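Local coordinates for 190aa long hypothetical protein (Pyrococcus horikoshii, PDB 2DDZ) that is of unknown function but assembles into a hexamer and belongs to a family probably related to class II aminoacyl-tRNA synthetases, with guanidine seen bound in a pocket, at residues E[37-42]-E[67-72]; E[72-77]-E[131-136]. One frame throughout, in Å; residues are numbered along the deposited sequence.

Strand 68-75 is an interior strand with a different antiparallel neighbour along each edge, strand 36-45 in contact 1 and strand 131-139 in contact 2, all within one mixed sheet. The centres of the two contacts are 14 Å apart, and Ile-72 belongs to both. Contact 1 brings residues 37-42 and 67-72 together first, and contact 2 then pairs the continuation of that strand with residues 131-136. The two also meet directly: Tyr-71 N lies 2.7 Å from Ile-136 O, a probable hydrogen bond. One sheet, buried at both contacts, thus joins early and later parts of the chain.

Contact 1 (E[37-42]-E[67-72]); sequences LVVFRG and DMVHYI
Phe-40 and His-70 face each other across an antiparallel pairing, and the methylene of the histidine forms the bump that the phenyl ring receives. His-70 CB sits over one face of the Phe-40 ring, 3.5 Å from its centroid, in a CH-pi contact. The imidazole itself is slid past the phenyl, with the planes 29° apart and little overlap. In Phe-40, chi1 of 53° sets CG between the backbone N and the carbonyl carbon. Ile-72 closes the edge of the same ring, its CD1 approaching Phe-40 CE1 to 3.2 Å, so methylene and methyl together fit round the phenyl. The polar end of His-70 turns elsewhere, ND1 bonding to His-135 NE2.

On the face carrying Val-39 and Tyr-71 the side chains stand side by side. Val-39 CG2 meets Tyr-71 CD2 at 3.8 Å, while Leu-37 CD1 comes to the ring's edge; helix 161-184 covers this side, where Ser-168 bonds the tyrosine hydroxyl. Farther along, Arg-41 reaches out on an extended chain to Asp-67 in a salt bridge, Arg-41 NE lying 3.1 Å from Asp-67 OD1, with guanidinium and carboxylate planes 34° apart. Gly-42 has backbone angles at which a CB would jam against the preceding carbonyl.

Paired backbone bonds recur at Val-38 with Ile-72, Phe-40 with His-70 and Gly-42 with Met-68, the alternation characteristic of an antiparallel strand pair within a mixed sheet, here with helices 25-30 and 161-184 packed on its two faces.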
loop_
_atom_site.group_PDB
_atom_site.type_symbol
_atom_site.label_atom_id
_atom_site.label_comp_id
_atom_site.label_asym_id
_atom_site.label_seq_id
_atom_site.Cartn_x
_atom_site.Cartn_y
_atom_site.Cartn_z
ATOM N N LEU E 37 0.885 -17.049 16.624
ATOM C CA LEU E 37 1.995 -16.961 17.546
ATOM C C LEU E 37 2.273 -18.404 17.963
ATOM O O LEU E 37 1.373 -19.107 18.421
ATOM C CB LEU E 37 1.620 -16.102 18.757
ATOM C CG LEU E 37 2.626 -16.099 19.919
ATOM C CD1 LEU E 37 3.998 -15.583 19.476
ATOM C CD2 LEU E 37 2.069 -15.244 21.029
ATOM N N VAL E 38 3.509 -18.845 17.754
ATOM C CA VAL E 38 3.935 -20.193 18.110
ATOM C C VAL E 38 5.047 -20.059 19.141
ATOM O O VAL E 38 6.066 -19.424 18.888
ATOM C CB VAL E 38 4.488 -20.955 16.890
ATOM C CG1 VAL E 38 4.924 -22.364 17.309
ATOM C CG2 VAL E 38 3.432 -21.026 15.796
ATOM N N VAL E 39 4.846 -20.666 20.302
ATOM C CA VAL E 39 5.821 -20.595 21.384
ATOM C C VAL E 39 6.407 -21.956 21.670
ATOM O O VAL E 39 5.685 -22.937 21.842
ATOM C CB VAL E 39 5.164 -20.037 22.648
ATOM C CG1 VAL E 39 6.175 -19.927 23.767
ATOM C CG2 VAL E 39 4.545 -18.674 22.329
ATOM N N PHE E 40 7.731 -22.013 21.706
ATOM C CA PHE E 40 8.425 -23.254 21.985
ATOM C C PHE E 40 9.715 -23.007 22.755
ATOM O O PHE E 40 10.081 -21.864 23.049
ATOM C CB PHE E 40 8.737 -23.999 20.687
ATOM C CG PHE E 40 9.472 -23.173 19.668
ATOM C CD1 PHE E 40 8.834 -22.114 19.028
ATOM C CD2 PHE E 40 10.794 -23.461 19.332
ATOM C CE1 PHE E 40 9.490 -21.369 18.036
ATOM C CE2 PHE E 40 11.467 -22.720 18.336
ATOM C CZ PHE E 40 10.815 -21.666 17.695
ATOM N N ARG E 41 10.402 -24.097 23.086
ATOM C CA ARG E 41 11.652 -24.028 23.820
ATOM C C ARG E 41 12.688 -24.920 23.142
ATOM O O ARG E 41 12.351 -25.950 22.549
ATOM C CB ARG E 41 11.432 -24.459 25.274
ATOM C CG ARG E 41 12.631 -24.267 26.193
ATOM C CD ARG E 41 12.294 -24.734 27.613
ATOM N NE ARG E 41 13.429 -24.667 28.537
ATOM C CZ ARG E 41 13.395 -25.076 29.805
ATOM N NH1 ARG E 41 12.283 -25.588 30.317
ATOM N NH2 ARG E 41 14.476 -24.974 30.567
ATOM N N GLY E 42 13.949 -24.510 23.214
ATOM C CA GLY E 42 14.998 -25.292 22.592
ATOM C C GLY E 42 16.285 -24.510 22.468
ATOM O O GLY E 42 16.440 -23.448 23.082
ATOM N N ASP E 67 19.599 -23.115 25.668
ATOM C CA ASP E 67 18.231 -23.208 26.148
ATOM C C ASP E 67 17.549 -21.841 26.116
ATOM O O ASP E 67 17.890 -20.944 26.892
ATOM C CB ASP E 67 18.245 -23.768 27.566
ATOM C CG ASP E 67 16.895 -24.259 28.004
ATOM O OD1 ASP E 67 16.191 -24.867 27.165
ATOM O OD2 ASP E 67 16.546 -24.054 29.185
ATOM N N MET E 68 16.558 -21.705 25.239
ATOM C CA MET E 68 15.858 -20.432 25.064
ATOM C C MET E 68 14.368 -20.634 24.787
ATOM O O MET E 68 13.963 -21.656 24.223
ATOM C CB MET E 68 16.518 -19.691 23.881
ATOM C CG MET E 68 16.145 -18.223 23.630
ATOM S SD MET E 68 16.987 -17.523 22.165
ATOM C CE MET E 68 18.365 -17.004 22.871
ATOM N N VAL E 69 13.554 -19.669 25.212
ATOM C CA VAL E 69 12.115 -19.682 24.945
ATOM C C VAL E 69 11.958 -18.834 23.667
ATOM O O VAL E 69 12.339 -17.656 23.644
ATOM C CB VAL E 69 11.297 -19.026 26.092
ATOM C CG1 VAL E 69 9.846 -18.852 25.662
ATOM C CG2 VAL E 69 11.353 -19.895 27.344
ATOM N N HIS E 70 11.413 -19.432 22.612
ATOM C CA HIS E 70 11.248 -18.738 21.335
ATOM C C HIS E 70 9.816 -18.329 21.033
ATOM O O HIS E 70 8.866 -19.066 21.333
ATOM C CB HIS E 70 11.738 -19.631 20.186
ATOM C CG HIS E 70 13.175 -20.035 20.298
ATOM N ND1 HIS E 70 14.216 -19.182 19.994
ATOM C CD2 HIS E 70 13.746 -21.200 20.690
ATOM C CE1 HIS E 70 15.364 -19.803 20.192
ATOM N NE2 HIS E 70 15.107 -21.031 20.614
ATOM N N TYR E 71 9.659 -17.154 20.431
ATOM C CA TYR E 71 8.332 -16.683 20.041
ATOM C C TYR E 71 8.387 -16.363 18.567
ATOM O O TYR E 71 9.184 -15.533 18.139
ATOM C CB TYR E 71 7.912 -15.411 20.787
ATOM C CG TYR E 71 7.899 -15.524 22.285
ATOM C CD1 TYR E 71 9.091 -15.551 23.004
ATOM C CD2 TYR E 71 6.694 -15.586 22.993
ATOM C CE1 TYR E 71 9.095 -15.633 24.395
ATOM C CE2 TYR E 71 6.685 -15.671 24.395
ATOM C CZ TYR E 71 7.896 -15.691 25.084
ATOM O OH TYR E 71 7.918 -15.763 26.453
ATOM N N ILE E 72 7.551 -17.027 17.785
ATOM C CA ILE E 72 7.519 -16.776 16.361
ATOM C C ILE E 72 6.152 -16.264 16.001
ATOM O O ILE E 72 5.147 -16.960 16.124
ATOM C CB ILE E 72 7.849 -18.027 15.565
ATOM C CG1 ILE E 72 9.353 -18.260 15.641
ATOM C CG2 ILE E 72 7.410 -17.869 14.112
ATOM C CD1 ILE E 72 9.698 -19.650 15.340
#

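Contact 2 (E[72-77]-E[131-136]); sequences ILELFW and SIKIHI
Lys-133 curls back over Glu-74 on the neighbouring strand, and its chain can be followed atom by atom. CB leaves the sheet on the same face as Glu-74; CG is then anti to the carbonyl carbon (chi1 -78°) and comes loosely up to Glu-74 OE2. At CD the lysine chain lies against the glutamate, 3.4 Å from Glu-74 CG, and it also nears the carbonyl oxygen of Leu-73. CE keeps beside that oxygen and approaches Ile-72 CG2. The tip, Lys-133 NZ, is 4.2 Å from Glu-74 OE1, beyond a salt bridge; a water donates to OE1 and accepts from NZ, bridging the two. Outside the pair, NZ is gripped by the carbonyl oxygens of Ala-20 and Arg-22.

The other carboxylate oxygen is held more directly: Ser-131 OG donates to Glu-74 OE2 at 2.8 Å, meeting the anti lone pair of that oxygen, and His-24 N bonds the same atom. An alanine at Glu-74 would probably leave Ser-131 OG and the water without their carboxylate partner and deprive the lysine's CD of the CG it packs against.

This is an antiparallel strand pair inside the mixed sheet of this DUF366-family protein, with Leu-73 and Ile-134, and Leu-75 and Ile-132, as its hydrogen-bonded pairs. Leu-73 and Leu-75 project on the face covered by helix 81-100, and their CB atoms meet those of Ile-134 and Ile-132.

Past the strand end the chain bends in an inverse gamma turn centred on Phe-76. Ser-131 CB lies over one face of the Phe-76 ring, toward the rim, 4.2 Å from the centroid. Leu-184 of a neighbouring subunit also packs on Phe-76.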
loop_
_atom_site.group_PDB
_atom_site.type_symbol
_atom_site.label_atom_id
_atom_site.label_comp_id
_atom_site.label_asym_id
_atom_site.label_seq_id
_atom_site.Cartn_x
_atom_site.Cartn_y
_atom_site.Cartn_z
ATOM N N ILE E 72 7.551 -17.027 17.785
ATOM C CA ILE E 72 7.519 -16.776 16.361
ATOM C C ILE E 72 6.152 -16.264 16.001
ATOM O O ILE E 72 5.147 -16.960 16.124
ATOM C CB ILE E 72 7.849 -18.027 15.565
ATOM C CG1 ILE E 72 9.353 -18.260 15.641
ATOM C CG2 ILE E 72 7.410 -17.869 14.112
ATOM C CD1 ILE E 72 9.698 -19.650 15.340
ATOM N N LEU E 73 6.138 -15.017 15.564
ATOM C CA LEU E 73 4.920 -14.348 15.203
ATOM C C LEU E 73 4.804 -14.073 13.708
ATOM O O LEU E 73 5.779 -13.686 13.059
ATOM C CB LEU E 73 4.843 -13.044 15.987
ATOM C CG LEU E 73 3.656 -12.135 15.702
ATOM C CD1 LEU E 73 2.367 -12.861 16.051
ATOM C CD2 LEU E 73 3.801 -10.863 16.514
ATOM N N GLU E 74 3.612 -14.309 13.159
ATOM C CA GLU E 74 3.351 -14.025 11.754
ATOM C C GLU E 74 1.997 -13.341 11.620
ATOM O O GLU E 74 0.981 -13.822 12.108
ATOM C CB GLU E 74 3.390 -15.284 10.884
ATOM C CG GLU E 74 3.331 -14.953 9.380
ATOM C CD GLU E 74 3.860 -16.081 8.494
ATOM O OE1 GLU E 74 3.766 -17.255 8.897
ATOM O OE2 GLU E 74 4.352 -15.800 7.379
ATOM N N LEU E 75 2.010 -12.187 10.969
ATOM C CA LEU E 75 0.807 -11.405 10.767
ATOM C C LEU E 75 0.645 -11.056 9.295
ATOM O O LEU E 75 1.511 -10.429 8.676
ATOM C CB LEU E 75 0.868 -10.118 11.603
ATOM C CG LEU E 75 0.960 -10.317 13.117
ATOM C CD1 LEU E 75 0.967 -8.979 13.808
ATOM C CD2 LEU E 75 -0.225 -11.149 13.594
ATOM N N PHE E 76 -0.482 -11.463 8.742
ATOM C CA PHE E 76 -0.766 -11.199 7.356
ATOM C C PHE E 76 -1.435 -9.843 7.212
ATOM O O PHE E 76 -2.620 -9.725 6.905
ATOM C CB PHE E 76 -1.622 -12.330 6.795
ATOM C CG PHE E 76 -0.916 -13.655 6.798
ATOM C CD1 PHE E 76 -0.884 -14.440 7.950
ATOM C CD2 PHE E 76 -0.231 -14.092 5.661
ATOM C CE1 PHE E 76 -0.176 -15.652 7.967
ATOM C CE2 PHE E 76 0.479 -15.304 5.665
ATOM C CZ PHE E 76 0.507 -16.082 6.819
ATOM N N TRP E 77 -0.642 -8.819 7.473
ATOM C CA TRP E 77 -1.076 -7.440 7.386
ATOM C C TRP E 77 -0.251 -6.877 6.257
ATOM O O TRP E 77 0.427 -7.626 5.565
ATOM C CB TRP E 77 -0.747 -6.716 8.692
ATOM C CG TRP E 77 -1.419 -7.327 9.889
ATOM C CD1 TRP E 77 -2.302 -8.375 9.894
ATOM C CD2 TRP E 77 -1.313 -6.888 11.247
ATOM N NE1 TRP E 77 -2.754 -8.609 11.168
ATOM C CE2 TRP E 77 -2.164 -7.712 12.019
ATOM C CE3 TRP E 77 -0.584 -5.878 11.888
ATOM C CZ2 TRP E 77 -2.307 -7.552 13.401
ATOM C CZ3 TRP E 77 -0.726 -5.721 13.260
ATOM C CH2 TRP E 77 -1.582 -6.554 14.000
ATOM N N SER E 131 3.801 -11.087 4.397
ATOM C CA SER E 131 3.504 -11.024 5.818
ATOM C C SER E 131 4.593 -10.388 6.681
ATOM O O SER E 131 5.712 -10.142 6.225
ATOM C CB SER E 131 3.238 -12.440 6.334
ATOM O OG SER E 131 4.455 -13.159 6.392
ATOM N N ILE E 132 4.236 -10.137 7.940
ATOM C CA ILE E 132 5.144 -9.579 8.933
ATOM C C ILE E 132 5.617 -10.779 9.748
ATOM O O ILE E 132 4.806 -11.625 10.137
ATOM C CB ILE E 132 4.429 -8.604 9.895
ATOM C CG1 ILE E 132 4.224 -7.240 9.229
ATOM C CG2 ILE E 132 5.231 -8.454 11.170
ATOM C CD1 ILE E 132 3.313 -7.291 8.034
ATOM N N LYS E 133 6.921 -10.846 10.000
ATOM C CA LYS E 133 7.512 -11.938 10.755
ATOM C C LYS E 133 8.383 -11.429 11.881
ATOM O O LYS E 133 9.325 -10.670 11.651
ATOM C CB LYS E 133 8.350 -12.831 9.834
ATOM C CG LYS E 133 7.518 -13.779 9.012
ATOM C CD LYS E 133 6.670 -14.660 9.922
ATOM C CE LYS E 133 7.522 -15.562 10.837
ATOM N NZ LYS E 133 7.710 -16.947 10.300
ATOM N N ILE E 134 8.077 -11.874 13.097
ATOM C CA ILE E 134 8.809 -11.463 14.295
ATOM C C ILE E 134 9.330 -12.618 15.150
ATOM O O ILE E 134 8.636 -13.605 15.361
ATOM C CB ILE E 134 7.909 -10.612 15.242
ATOM C CG1 ILE E 134 7.373 -9.374 14.528
ATOM C CG2 ILE E 134 8.683 -10.225 16.488
ATOM C CD1 ILE E 134 8.315 -8.820 13.511
ATOM N N HIS E 135 10.548 -12.490 15.654
ATOM C CA HIS E 135 11.084 -13.500 16.555
ATOM C C HIS E 135 11.523 -12.864 17.862
ATOM O O HIS E 135 12.101 -11.785 17.875
ATOM C CB HIS E 135 12.292 -14.251 15.975
ATOM C CG HIS E 135 12.968 -15.149 16.975
ATOM N ND1 HIS E 135 14.090 -14.772 17.681
ATOM C CD2 HIS E 135 12.634 -16.381 17.437
ATOM C CE1 HIS E 135 14.417 -15.729 18.534
ATOM N NE2 HIS E 135 13.550 -16.714 18.406
ATOM N N ILE E 136 11.221 -13.529 18.968
ATOM C CA ILE E 136 11.658 -13.057 20.272
ATOM C C ILE E 136 12.237 -14.287 20.938
ATOM O O ILE E 136 11.673 -15.373 20.830
ATOM C CB ILE E 136 10.522 -12.542 21.174
ATOM C CG1 ILE E 136 9.898 -11.269 20.602
ATOM C CG2 ILE E 136 11.070 -12.286 22.574
ATOM C CD1 ILE E 136 8.968 -11.543 19.457
HETATM O O HOH W 1 4.937 -18.586 10.818
#